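Local coordinates for redox-sensing transcriptional repressor Rex (Thermus thermophilus, PDB 2DT5), which probably represses transcription by binding DNA as a homodimer, modulating gene expression in response to the cellular NADH/NAD(+) redox state, at residues I12-I17 with G36-T41; R79-C84 with E103-R108; D131-R136 with D158-A163; I143-V148 with G167-A172. The protein carries 1 engineered substitution. All coordinates share one frame; numbering follows the deposited sequence.

Contact 1: residues I12-I17 with G36-T41; sequences ITYLRI and GLAQVT. Engineered in segment 36-41: Gly36 (natural residue Glu).
Apolar packing carries this contact, with Ala38 as its hub. Ile17, its CG1 branch anti to the carbonyl carbon (chi1 -67°), drives CD1 onto Ala38 CB at 3.3 Å, tighter than usual for two carbons. Its other branch crosses Leu37 obliquely, CG2 to Leu37 CD1 at 3.4 Å, so the isoleucine straddles both residues. An alanine at Ile17 would lose the tight contacts of CD1 and CG2 and would probably loosen the seat of the 36-41 turn on the helix. One turn earlier on the same helix, Thr13 turns its methyl inward, CG2 lying 3.6 Å from Ala38 CB. The Tyr14 ring meets the turn with its edge: CE2 is 3.8 Å from Ala38 CB, and Val40 CG2 sits 3.7 Å from the phenolic OH.

The polar bonds run elsewhere. Tyr14 OH is hydrogen-bonded to Asp48 on helix 42-51, and Thr13 OG1 to Ser9 O within its own helix. Gln39, with positive phi (60°), ends helix 31-37 in a Schellman motif, and Thr41 N-caps the next helix through Gln44 N. A first helix packed on the turn between two further helices is typical of a helix-turn-helix domain, consistent with a role of this region in binding DNA.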
# COMPACT_ATOMS: atom_id res chain seq x y z
N ILE B 12 -2.00 -12.97 1.01
CA ILE B 12 -0.94 -12.24 1.67
C ILE B 12 -1.43 -11.81 3.06
O ILE B 12 -0.70 -11.90 4.04
CB ILE B 12 -0.50 -11.01 0.83
CG1 ILE B 12 0.13 -11.51 -0.49
CG2 ILE B 12 0.51 -10.13 1.61
CD1 ILE B 12 0.29 -10.44 -1.59
N THR B 13 -2.69 -11.40 3.15
CA THR B 13 -3.23 -11.01 4.45
C THR B 13 -3.25 -12.20 5.42
O THR B 13 -2.84 -12.07 6.58
CB THR B 13 -4.67 -10.49 4.31
OG1 THR B 13 -4.68 -9.31 3.51
CG2 THR B 13 -5.25 -10.19 5.68
N TYR B 14 -3.72 -13.35 4.93
CA TYR B 14 -3.80 -14.55 5.75
C TYR B 14 -2.41 -14.92 6.26
O TYR B 14 -2.26 -15.39 7.40
CB TYR B 14 -4.34 -15.73 4.92
CG TYR B 14 -5.71 -15.50 4.30
CD1 TYR B 14 -6.06 -16.15 3.11
CD2 TYR B 14 -6.66 -14.69 4.91
CE1 TYR B 14 -7.32 -15.99 2.54
CE2 TYR B 14 -7.94 -14.52 4.35
CZ TYR B 14 -8.26 -15.18 3.16
OH TYR B 14 -9.48 -15.01 2.55
N LEU B 15 -1.41 -14.71 5.42
CA LEU B 15 -0.05 -15.04 5.80
C LEU B 15 0.45 -14.13 6.93
O LEU B 15 1.11 -14.61 7.86
CB LEU B 15 0.88 -14.95 4.59
CG LEU B 15 2.34 -15.28 4.88
CD1 LEU B 15 2.44 -16.70 5.43
CD2 LEU B 15 3.18 -15.12 3.61
N ARG B 16 0.14 -12.84 6.85
CA ARG B 16 0.55 -11.89 7.90
C ARG B 16 -0.08 -12.35 9.21
O ARG B 16 0.59 -12.48 10.22
CB ARG B 16 0.08 -10.44 7.61
CG ARG B 16 0.67 -9.83 6.35
CD ARG B 16 2.11 -10.28 6.17
NE ARG B 16 2.68 -9.83 4.91
CZ ARG B 16 3.79 -10.33 4.37
NH1 ARG B 16 4.45 -11.31 4.97
NH2 ARG B 16 4.24 -9.83 3.23
N ILE B 17 -1.39 -12.60 9.16
CA ILE B 17 -2.15 -13.06 10.31
C ILE B 17 -1.53 -14.33 10.90
O ILE B 17 -1.32 -14.42 12.11
CB ILE B 17 -3.58 -13.36 9.90
CG1 ILE B 17 -4.28 -12.06 9.51
CG2 ILE B 17 -4.31 -14.08 11.02
CD1 ILE B 17 -5.64 -12.27 8.89
N GLY B 36 -12.11 -13.57 10.60
CA GLY B 36 -12.30 -12.44 11.47
C GLY B 36 -11.09 -11.54 11.47
O GLY B 36 -11.20 -10.33 11.27
N LEU B 37 -9.91 -12.12 11.68
CA LEU B 37 -8.69 -11.35 11.69
C LEU B 37 -8.40 -10.66 10.36
O LEU B 37 -7.74 -9.62 10.33
CB LEU B 37 -7.51 -12.24 12.07
CG LEU B 37 -7.60 -12.90 13.45
CD1 LEU B 37 -6.35 -13.73 13.69
CD2 LEU B 37 -7.75 -11.81 14.52
N ALA B 38 -8.88 -11.22 9.26
CA ALA B 38 -8.63 -10.63 7.94
C ALA B 38 -9.85 -9.85 7.46
O ALA B 38 -9.85 -9.32 6.35
CB ALA B 38 -8.29 -11.73 6.94
N GLN B 39 -10.88 -9.80 8.29
CA GLN B 39 -12.11 -9.10 7.95
C GLN B 39 -12.79 -9.65 6.70
O GLN B 39 -13.26 -8.89 5.84
CB GLN B 39 -11.85 -7.60 7.79
CG GLN B 39 -11.10 -6.98 8.97
CD GLN B 39 -11.18 -5.46 9.01
OE1 GLN B 39 -10.29 -4.79 9.54
NE2 GLN B 39 -12.26 -4.90 8.45
N VAL B 40 -12.84 -10.97 6.59
CA VAL B 40 -13.50 -11.61 5.47
C VAL B 40 -14.31 -12.78 6.06
O VAL B 40 -13.90 -13.36 7.05
CB VAL B 40 -12.47 -12.15 4.42
CG1 VAL B 40 -11.39 -11.10 4.15
CG2 VAL B 40 -11.84 -13.42 4.92
N THR B 41 -15.44 -13.11 5.44
CA THR B 41 -16.29 -14.18 5.94
C THR B 41 -15.54 -15.52 5.97
O THR B 41 -14.68 -15.79 5.13
CB THR B 41 -17.57 -14.34 5.07
OG1 THR B 41 -17.23 -14.88 3.79
CG2 THR B 41 -18.26 -12.99 4.86

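Contact 2: residues R79-C84 with E103-R108; sequences RKWGLC and ESFELR
The guanidinium of Arg108 lies flat over the backbone of the neighbouring strand, one face on Gly82 CA, 3.5 Å from its plane and toward the rim. Lys80 CD and the Glu106 carboxylate carbon come to its edge, in plane. On the other side of the sheet the rings of Trp81 and Phe105 point the same way, nearly parallel (21° between planes) but slid apart so that they barely overlap; Trp81 CD1 to Phe105 CE2 is 3.8 Å. Ser104 O touches the indole edge, and Ser104 CB lies over one face of the phenyl ring. Leu83 continues this row, CD1 resting 3.7 Å from Phe105 CB.

Strands 81-84 and 105-108 run parallel, joined by four nearly straight hydrogen bonds: Trp81 N to Ser104 O, Glu106 N to Trp81 O, Leu83 N to Glu106 O, and Arg108 N to Leu83 O, the last only 2.6 Å long.

Arg108, extended from CG to NE, grips Glu106 side-on: NE (2.9 Å) and NH2 (2.7 Å) both bond OE2. A third nitrogen, NH1, bonds Arg140 O. An alanine at Arg108 would remove the salt bridge and the cover over Gly82, and would probably leave the Glu106 carboxylate less firmly held. With no side chain at Gly82, the guanidinium can lie close to its CA. With Lys80 NZ also 4.9 Å from Glu106 OE2, not in contact, the surrounding positive charge would probably keep Glu106 ionised, whereas the Trp81, Phe105 and Leu83 side is apolar and also meets Leu193 and Ser197 of the second subunit.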
# COMPACT_ATOMS: atom_id res chain seq x y z
N ARG B 79 11.06 -19.04 -2.42
CA ARG B 79 12.08 -18.91 -3.45
C ARG B 79 12.92 -17.69 -3.07
O ARG B 79 12.50 -16.91 -2.22
CB ARG B 79 11.43 -18.66 -4.81
CG ARG B 79 10.65 -19.83 -5.39
CD ARG B 79 9.76 -19.35 -6.50
NE ARG B 79 9.15 -20.45 -7.25
CZ ARG B 79 9.78 -21.14 -8.21
NH1 ARG B 79 11.03 -20.84 -8.53
NH2 ARG B 79 9.14 -22.10 -8.86
N LYS B 80 14.10 -17.54 -3.66
CA LYS B 80 14.91 -16.36 -3.38
C LYS B 80 14.96 -15.58 -4.69
O LYS B 80 15.63 -15.99 -5.63
CB LYS B 80 16.33 -16.74 -2.95
CG LYS B 80 17.20 -15.53 -2.61
CD LYS B 80 18.65 -15.91 -2.33
CE LYS B 80 18.80 -16.73 -1.05
NZ LYS B 80 18.36 -15.98 0.16
N TRP B 81 14.22 -14.47 -4.76
CA TRP B 81 14.19 -13.66 -5.97
C TRP B 81 15.29 -12.61 -6.02
O TRP B 81 15.62 -12.00 -5.00
CB TRP B 81 12.85 -12.93 -6.10
CG TRP B 81 11.65 -13.82 -6.21
CD1 TRP B 81 10.89 -14.31 -5.18
CD2 TRP B 81 11.03 -14.27 -7.42
NE1 TRP B 81 9.82 -15.03 -5.67
CE2 TRP B 81 9.89 -15.03 -7.04
CE3 TRP B 81 11.32 -14.12 -8.78
CZ2 TRP B 81 9.03 -15.61 -7.99
CZ3 TRP B 81 10.47 -14.71 -9.72
CH2 TRP B 81 9.34 -15.45 -9.31
N GLY B 82 15.84 -12.38 -7.20
CA GLY B 82 16.88 -11.37 -7.35
C GLY B 82 16.24 -10.05 -7.75
O GLY B 82 15.48 -10.00 -8.72
N LEU B 83 16.52 -8.99 -7.01
CA LEU B 83 15.94 -7.68 -7.34
C LEU B 83 17.00 -6.64 -7.68
O LEU B 83 18.19 -6.84 -7.45
CB LEU B 83 15.10 -7.08 -6.18
CG LEU B 83 14.19 -7.92 -5.27
CD1 LEU B 83 13.38 -6.99 -4.38
CD2 LEU B 83 13.29 -8.81 -6.08
N CYS B 84 16.57 -5.54 -8.23
CA CYS B 84 17.46 -4.44 -8.52
C CYS B 84 16.65 -3.18 -8.35
O CYS B 84 15.42 -3.19 -8.38
CB CYS B 84 18.02 -4.54 -9.94
SG CYS B 84 16.81 -4.22 -11.26
N GLU B 103 14.23 -12.93 3.42
CA GLU B 103 14.97 -13.91 2.63
C GLU B 103 14.45 -14.12 1.22
O GLU B 103 15.20 -14.51 0.34
CB GLU B 103 14.99 -15.27 3.35
CG GLU B 103 15.91 -15.30 4.55
CD GLU B 103 16.44 -16.69 4.85
OE1 GLU B 103 17.11 -16.85 5.89
OE2 GLU B 103 16.19 -17.63 4.04
N SER B 104 13.17 -13.87 1.01
CA SER B 104 12.56 -14.07 -0.31
C SER B 104 13.03 -13.12 -1.41
O SER B 104 13.02 -13.48 -2.59
CB SER B 104 11.05 -13.95 -0.19
OG SER B 104 10.55 -14.80 0.82
N PHE B 105 13.44 -11.92 -1.02
CA PHE B 105 13.86 -10.91 -1.99
C PHE B 105 15.26 -10.40 -1.70
O PHE B 105 15.51 -9.84 -0.64
CB PHE B 105 12.87 -9.75 -1.97
CG PHE B 105 11.45 -10.18 -2.12
CD1 PHE B 105 10.59 -10.16 -1.04
CD2 PHE B 105 10.99 -10.65 -3.34
CE1 PHE B 105 9.29 -10.60 -1.16
CE2 PHE B 105 9.68 -11.10 -3.48
CZ PHE B 105 8.82 -11.07 -2.39
N GLU B 106 16.16 -10.58 -2.65
CA GLU B 106 17.54 -10.18 -2.45
C GLU B 106 17.98 -9.20 -3.53
O GLU B 106 17.93 -9.52 -4.71
CB GLU B 106 18.42 -11.43 -2.49
CG GLU B 106 19.85 -11.20 -2.10
CD GLU B 106 20.75 -12.36 -2.51
OE1 GLU B 106 21.88 -12.45 -1.98
OE2 GLU B 106 20.33 -13.17 -3.36
N LEU B 107 18.40 -8.01 -3.10
CA LEU B 107 18.85 -6.95 -4.01
C LEU B 107 20.20 -7.32 -4.62
O LEU B 107 21.16 -7.58 -3.89
CB LEU B 107 18.97 -5.64 -3.24
CG LEU B 107 17.66 -4.99 -2.77
CD1 LEU B 107 17.94 -4.00 -1.67
CD2 LEU B 107 16.98 -4.30 -3.93
N ARG B 108 20.29 -7.32 -5.95
CA ARG B 108 21.54 -7.70 -6.61
C ARG B 108 22.04 -6.70 -7.63
O ARG B 108 22.95 -7.01 -8.40
CB ARG B 108 21.40 -9.06 -7.29
CG ARG B 108 21.06 -10.19 -6.33
CD ARG B 108 20.70 -11.49 -7.07
NE ARG B 108 20.21 -12.49 -6.13
CZ ARG B 108 19.62 -13.64 -6.46
NH1 ARG B 108 19.45 -13.97 -7.73
NH2 ARG B 108 19.19 -14.45 -5.51

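Contact 3: residues D131-R136 with D158-A163; sequences DLLPQR and DLLVAA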
# COMPACT_ATOMS: atom_id res chain seq x y z
N ASP B 131 23.13 1.23 -18.44
CA ASP B 131 23.51 0.56 -19.69
C ASP B 131 23.93 -0.88 -19.43
O ASP B 131 23.91 -1.70 -20.35
CB ASP B 131 24.67 1.28 -20.39
CG ASP B 131 24.26 2.62 -20.96
OD1 ASP B 131 23.05 2.81 -21.23
OD2 ASP B 131 25.14 3.48 -21.15
N LEU B 132 24.31 -1.19 -18.19
CA LEU B 132 24.74 -2.54 -17.82
C LEU B 132 23.62 -3.57 -17.61
O LEU B 132 23.89 -4.76 -17.47
CB LEU B 132 25.60 -2.48 -16.56
CG LEU B 132 27.05 -2.08 -16.81
CD1 LEU B 132 27.74 -1.74 -15.50
CD2 LEU B 132 27.75 -3.24 -17.49
N LEU B 133 22.37 -3.12 -17.61
CA LEU B 133 21.22 -4.02 -17.41
C LEU B 133 21.24 -5.29 -18.27
O LEU B 133 21.08 -6.40 -17.77
CB LEU B 133 19.91 -3.29 -17.70
CG LEU B 133 19.31 -2.33 -16.66
CD1 LEU B 133 17.99 -1.82 -17.21
CD2 LEU B 133 19.09 -3.05 -15.33
N PRO B 134 21.43 -5.13 -19.59
CA PRO B 134 21.44 -6.33 -20.43
C PRO B 134 22.48 -7.37 -20.01
O PRO B 134 22.31 -8.56 -20.25
CB PRO B 134 21.65 -5.76 -21.84
CG PRO B 134 22.39 -4.49 -21.60
CD PRO B 134 21.72 -3.92 -20.38
N GLN B 135 23.55 -6.93 -19.36
CA GLN B 135 24.60 -7.83 -18.93
C GLN B 135 24.53 -8.13 -17.44
O GLN B 135 25.46 -8.72 -16.89
CB GLN B 135 25.95 -7.21 -19.26
CG GLN B 135 25.91 -6.35 -20.50
CD GLN B 135 27.04 -5.36 -20.54
OE1 GLN B 135 26.97 -4.35 -21.24
NE2 GLN B 135 28.09 -5.64 -19.77
N ARG B 136 23.46 -7.70 -16.78
CA ARG B 136 23.32 -7.94 -15.34
C ARG B 136 22.04 -8.69 -14.97
O ARG B 136 22.03 -9.49 -14.04
CB ARG B 136 23.35 -6.61 -14.58
CG ARG B 136 24.74 -6.04 -14.41
CD ARG B 136 25.41 -6.67 -13.22
NE ARG B 136 26.74 -7.20 -13.51
CZ ARG B 136 27.72 -6.48 -14.04
NH1 ARG B 136 27.54 -5.20 -14.34
NH2 ARG B 136 28.90 -7.05 -14.26
N ASP B 158 11.22 0.17 -20.63
CA ASP B 158 11.53 -0.42 -21.93
C ASP B 158 12.90 -1.07 -21.86
O ASP B 158 13.10 -2.20 -22.33
CB ASP B 158 11.54 0.67 -23.01
CG ASP B 158 10.16 1.24 -23.27
OD1 ASP B 158 10.07 2.34 -23.87
OD2 ASP B 158 9.17 0.59 -22.89
N LEU B 159 13.85 -0.37 -21.25
CA LEU B 159 15.19 -0.90 -21.09
C LEU B 159 15.18 -2.16 -20.23
O LEU B 159 15.94 -3.10 -20.48
CB LEU B 159 16.10 0.15 -20.46
CG LEU B 159 16.44 1.34 -21.37
CD1 LEU B 159 17.27 2.39 -20.62
CD2 LEU B 159 17.21 0.81 -22.59
N LEU B 160 14.33 -2.18 -19.20
CA LEU B 160 14.23 -3.34 -18.31
C LEU B 160 13.64 -4.52 -19.07
O LEU B 160 14.13 -5.64 -18.97
CB LEU B 160 13.37 -3.00 -17.08
CG LEU B 160 14.14 -2.24 -16.00
CD1 LEU B 160 13.19 -1.61 -14.98
CD2 LEU B 160 15.12 -3.19 -15.33
N VAL B 161 12.59 -4.26 -19.84
CA VAL B 161 11.98 -5.33 -20.62
C VAL B 161 13.04 -5.91 -21.55
O VAL B 161 13.26 -7.12 -21.59
CB VAL B 161 10.81 -4.80 -21.46
CG1 VAL B 161 10.30 -5.89 -22.40
CG2 VAL B 161 9.70 -4.31 -20.55
N ALA B 162 13.73 -5.03 -22.27
CA ALA B 162 14.76 -5.46 -23.20
C ALA B 162 15.83 -6.31 -22.54
O ALA B 162 16.29 -7.31 -23.11
CB ALA B 162 15.40 -4.25 -23.87
N ALA B 163 16.24 -5.93 -21.33
CA ALA B 163 17.28 -6.67 -20.62
C ALA B 163 16.80 -8.01 -20.08
O ALA B 163 17.60 -8.85 -19.67
CB ALA B 163 17.85 -5.81 -19.49
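Residues 131-135 continue a 3-10 segment begun earlier in the chain, with Gln135 N bonded to Leu132 O and, just beyond, Arg136 N to Leu133 O, both at 2.9 Å. Facing it, residues 158-163 follow the regular i to i+4 pattern of an alpha-helix, Ala162 N to Asp158 O and Ala163 N to Leu159 O. The backbones come closest at Pro134 and Ala163, their CA atoms 4.2 Å apart, with the Ala163 methyl turned toward the 3-10 segment.

Ala163 CB sits against the peptide joining Leu133 to Pro134, 3.6 Å from Pro134 N, and also touches Leu133 CB at 3.7 Å. Leu133 is the main side chain from the 3-10 side. Its CG is anti to the carbonyl carbon (chi1 -78°) and its chi2 of -178° extends the chain, so that CD1 reaches the helix and crosses Leu160 obliquely, 3.7 Å from Leu160 CD2. Leu160 sets off from its helix in the other direction, but its end comes back toward this pair. Leu159 completes the patch more loosely, CB 4.2 Å from Leu133 CD1. Neither segment bonds the other through a polar group.

In the Rossmann-type domain the contact closes the loop between strands 125-129 and 143-146 over the C-terminal part of helix 150-163. Leu133 also touches Phe111 of strand 105-112, while Leu160 continues onto Ile165.

Contact 4: residues I143-V148 with G167-A172; sequences IALLTV and GILNFA. With NAD (nicotinamide-adenine-dinucleotide), chain L.
Strands 143-146 and 167-170 are the two parallel strands of a beta-alpha-beta unit in the Rossmann fold, and their C-terminal ends run straight into the NAD site. Four backbone hydrogen bonds pair them in register: Ala144 N to Gly167 O, Leu169 N to Ala144 O (2.8 Å), Leu146 N to Leu169 O, and Phe171 N to Leu146 O, the last just past the strands. The Leu169 bond lies nearly along the C=O axis, whereas the Leu146 donor stands above the carbonyl plane.

On one face of the sheet Leu145 and Leu169 lie side by side, and Leu145 CG packs at the edge of the Phe171 ring, 4.0 Å from CE1. Thr147 runs alongside the same ring, CG2 to Phe171 CD1 3.6 Å, with its OG1 in the crowded position between N and the carbonyl carbon (chi1 48°), where it bonds Gly87 O. On the other face Leu146 CB meets Ile168 CG2 at 3.9 Å.

Two main-chain oxygens of this contact bind the dinucleotide: Val148 O takes a hydrogen bond from ribose hydroxyl O3D at 2.7 Å, and Phe171 O one from the carboxamide N7N at 3.0 Å, with an N-H...O angle of 164°. Leu91 N and Asp112, among others, complete the site. Val148 CG1 packs on the adenine, 3.5 Å from C4A.

Strand 81-86 adjoins 143-146 on its far edge. Helix 150-163 covers the Ala144, Leu146 and Ile168 face; Ile143 and Leu169 meet Ile200 and Phe189 of the second subunit, and Thr147 and Phe171 touch helix 90-96.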
# COMPACT_ATOMS: atom_id res chain seq x y z
N ILE B 143 13.10 -9.19 -10.69
CA ILE B 143 12.22 -8.06 -10.35
C ILE B 143 12.96 -6.72 -10.23
O ILE B 143 14.01 -6.64 -9.60
CB ILE B 143 11.50 -8.37 -9.01
CG1 ILE B 143 10.59 -9.59 -9.20
CG2 ILE B 143 10.73 -7.14 -8.50
CD1 ILE B 143 9.85 -10.05 -7.94
N ALA B 144 12.40 -5.67 -10.82
CA ALA B 144 13.05 -4.37 -10.74
C ALA B 144 12.17 -3.37 -10.01
O ALA B 144 10.98 -3.29 -10.25
CB ALA B 144 13.37 -3.84 -12.15
N LEU B 145 12.78 -2.61 -9.09
CA LEU B 145 12.07 -1.55 -8.36
C LEU B 145 12.36 -0.27 -9.14
O LEU B 145 13.50 0.22 -9.18
CB LEU B 145 12.59 -1.45 -6.90
CG LEU B 145 11.96 -2.42 -5.88
CD1 LEU B 145 12.06 -3.84 -6.38
CD2 LEU B 145 12.67 -2.30 -4.52
N LEU B 146 11.33 0.26 -9.80
CA LEU B 146 11.48 1.45 -10.62
C LEU B 146 11.22 2.72 -9.84
O LEU B 146 10.09 3.04 -9.54
CB LEU B 146 10.54 1.39 -11.83
CG LEU B 146 10.85 2.42 -12.93
CD1 LEU B 146 12.33 2.34 -13.32
CD2 LEU B 146 9.96 2.16 -14.14
N THR B 147 12.29 3.46 -9.56
CA THR B 147 12.20 4.69 -8.81
C THR B 147 12.88 5.86 -9.55
O THR B 147 13.71 6.57 -8.98
CB THR B 147 12.85 4.50 -7.41
OG1 THR B 147 14.13 3.87 -7.57
CG2 THR B 147 11.97 3.57 -6.55
N VAL B 148 12.55 6.03 -10.83
CA VAL B 148 13.08 7.15 -11.61
C VAL B 148 11.94 8.16 -11.71
O VAL B 148 10.79 7.81 -11.46
CB VAL B 148 13.50 6.72 -13.06
CG1 VAL B 148 14.55 5.62 -12.99
CG2 VAL B 148 12.29 6.25 -13.85
N GLY B 167 9.40 -8.83 -13.81
CA GLY B 167 8.40 -8.03 -13.13
C GLY B 167 8.96 -6.68 -12.72
O GLY B 167 10.16 -6.53 -12.50
N ILE B 168 8.08 -5.69 -12.62
CA ILE B 168 8.50 -4.36 -12.20
C ILE B 168 7.57 -3.84 -11.11
O ILE B 168 6.35 -3.78 -11.29
CB ILE B 168 8.46 -3.33 -13.36
CG1 ILE B 168 9.36 -3.76 -14.52
CG2 ILE B 168 8.87 -1.96 -12.85
CD1 ILE B 168 9.32 -2.83 -15.71
N LEU B 169 8.16 -3.46 -9.99
CA LEU B 169 7.45 -2.83 -8.91
C LEU B 169 7.66 -1.35 -9.21
O LEU B 169 8.73 -0.78 -8.95
CB LEU B 169 7.99 -3.20 -7.54
CG LEU B 169 7.18 -2.78 -6.31
CD1 LEU B 169 5.84 -3.49 -6.32
CD2 LEU B 169 7.94 -3.08 -5.02
N ASN B 170 6.64 -0.72 -9.78
CA ASN B 170 6.68 0.66 -10.25
C ASN B 170 6.29 1.70 -9.23
O ASN B 170 5.13 1.75 -8.81
CB ASN B 170 5.76 0.79 -11.47
CG ASN B 170 5.68 2.21 -11.97
OD1 ASN B 170 4.60 2.69 -12.35
ND2 ASN B 170 6.82 2.88 -11.99
N PHE B 171 7.24 2.53 -8.80
CA PHE B 171 6.91 3.59 -7.84
C PHE B 171 6.57 4.90 -8.55
O PHE B 171 5.93 5.78 -7.96
CB PHE B 171 8.06 3.83 -6.87
CG PHE B 171 8.34 2.67 -5.95
CD1 PHE B 171 8.98 1.52 -6.43
CD2 PHE B 171 7.95 2.71 -4.62
CE1 PHE B 171 9.22 0.43 -5.59
CE2 PHE B 171 8.18 1.63 -3.76
CZ PHE B 171 8.82 0.49 -4.25
N ALA B 172 7.02 5.05 -9.79
CA ALA B 172 6.75 6.28 -10.55
C ALA B 172 5.24 6.48 -10.75
O ALA B 172 4.52 5.53 -11.07
CB ALA B 172 7.45 6.24 -11.90
PA NAD L . 15.13 11.78 -7.43
O1A NAD L . 15.74 12.03 -6.09
O2A NAD L . 15.07 12.88 -8.44
O5B NAD L . 15.89 10.54 -8.00
C5B NAD L . 15.62 9.98 -9.31
C4B NAD L . 16.87 9.25 -9.72
O4B NAD L . 16.53 8.67 -11.03
C3B NAD L . 18.14 10.13 -10.03
O3B NAD L . 19.27 9.65 -9.24
C2B NAD L . 18.38 9.99 -11.53
O2B NAD L . 19.67 10.10 -11.98
C1B NAD L . 17.72 8.63 -11.76
N9A NAD L . 17.32 8.40 -13.12
C8A NAD L . 16.69 9.19 -14.09
N7A NAD L . 16.50 8.56 -15.24
C5A NAD L . 17.00 7.31 -15.09
C6A NAD L . 17.09 6.15 -15.99
N6A NAD L . 16.64 6.17 -17.22
N1A NAD L . 17.70 5.03 -15.43
C2A NAD L . 18.19 4.94 -14.18
N3A NAD L . 18.13 6.02 -13.29
C4A NAD L . 17.53 7.18 -13.79
O3 NAD L . 13.63 11.25 -7.23
PN NAD L . 12.86 10.62 -5.92
O1N NAD L . 12.35 11.72 -5.08
O2N NAD L . 13.80 9.61 -5.34
O5D NAD L . 11.58 9.94 -6.65
C5D NAD L . 11.77 8.80 -7.55
C4D NAD L . 10.45 8.37 -8.08
O4D NAD L . 9.59 7.94 -6.92
C3D NAD L . 9.61 9.52 -8.78
O3D NAD L . 8.91 8.98 -9.92
C2D NAD L . 8.63 9.92 -7.69
O2D NAD L . 7.52 10.62 -8.14
C1D NAD L . 8.30 8.51 -7.08
N1N NAD L . 7.54 8.66 -5.81
C2N NAD L . 6.62 7.61 -5.53
C3N NAD L . 6.12 7.39 -4.33
C7N NAD L . 5.12 6.29 -4.13
O7N NAD L . 4.48 6.27 -3.05
N7N NAD L . 4.90 5.42 -5.13
C4N NAD L . 6.54 8.24 -3.13
C5N NAD L . 7.97 8.69 -3.34
C6N NAD L . 8.26 9.19 -4.63

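In the fold
Contact 1 lies in the N-terminal, probably DNA-binding region, its centre about 25 Å from that of contact 2 and about 38 Å from that of contact 3, and closes first. The rest belong to the Rossmann-type domain, contact 2 closing before contacts 3 and 4 open. Contacts 2 and 4 share one sheet, in which strands 81-86 and 143-146 are neighbours; Cys84 O and Leu145 N, 2.8 Å apart, probably hydrogen-bond. Contacts 3 and 4 alternate along the chain, helix 150-163 linking the strands of contact 4 while Leu160 packs on Ala144. Contacts 1, 2 and 4 touch the second subunit, so DNA-binding and NAD-binding parts both meet the dimer partner, consistent with redox-dependent repression.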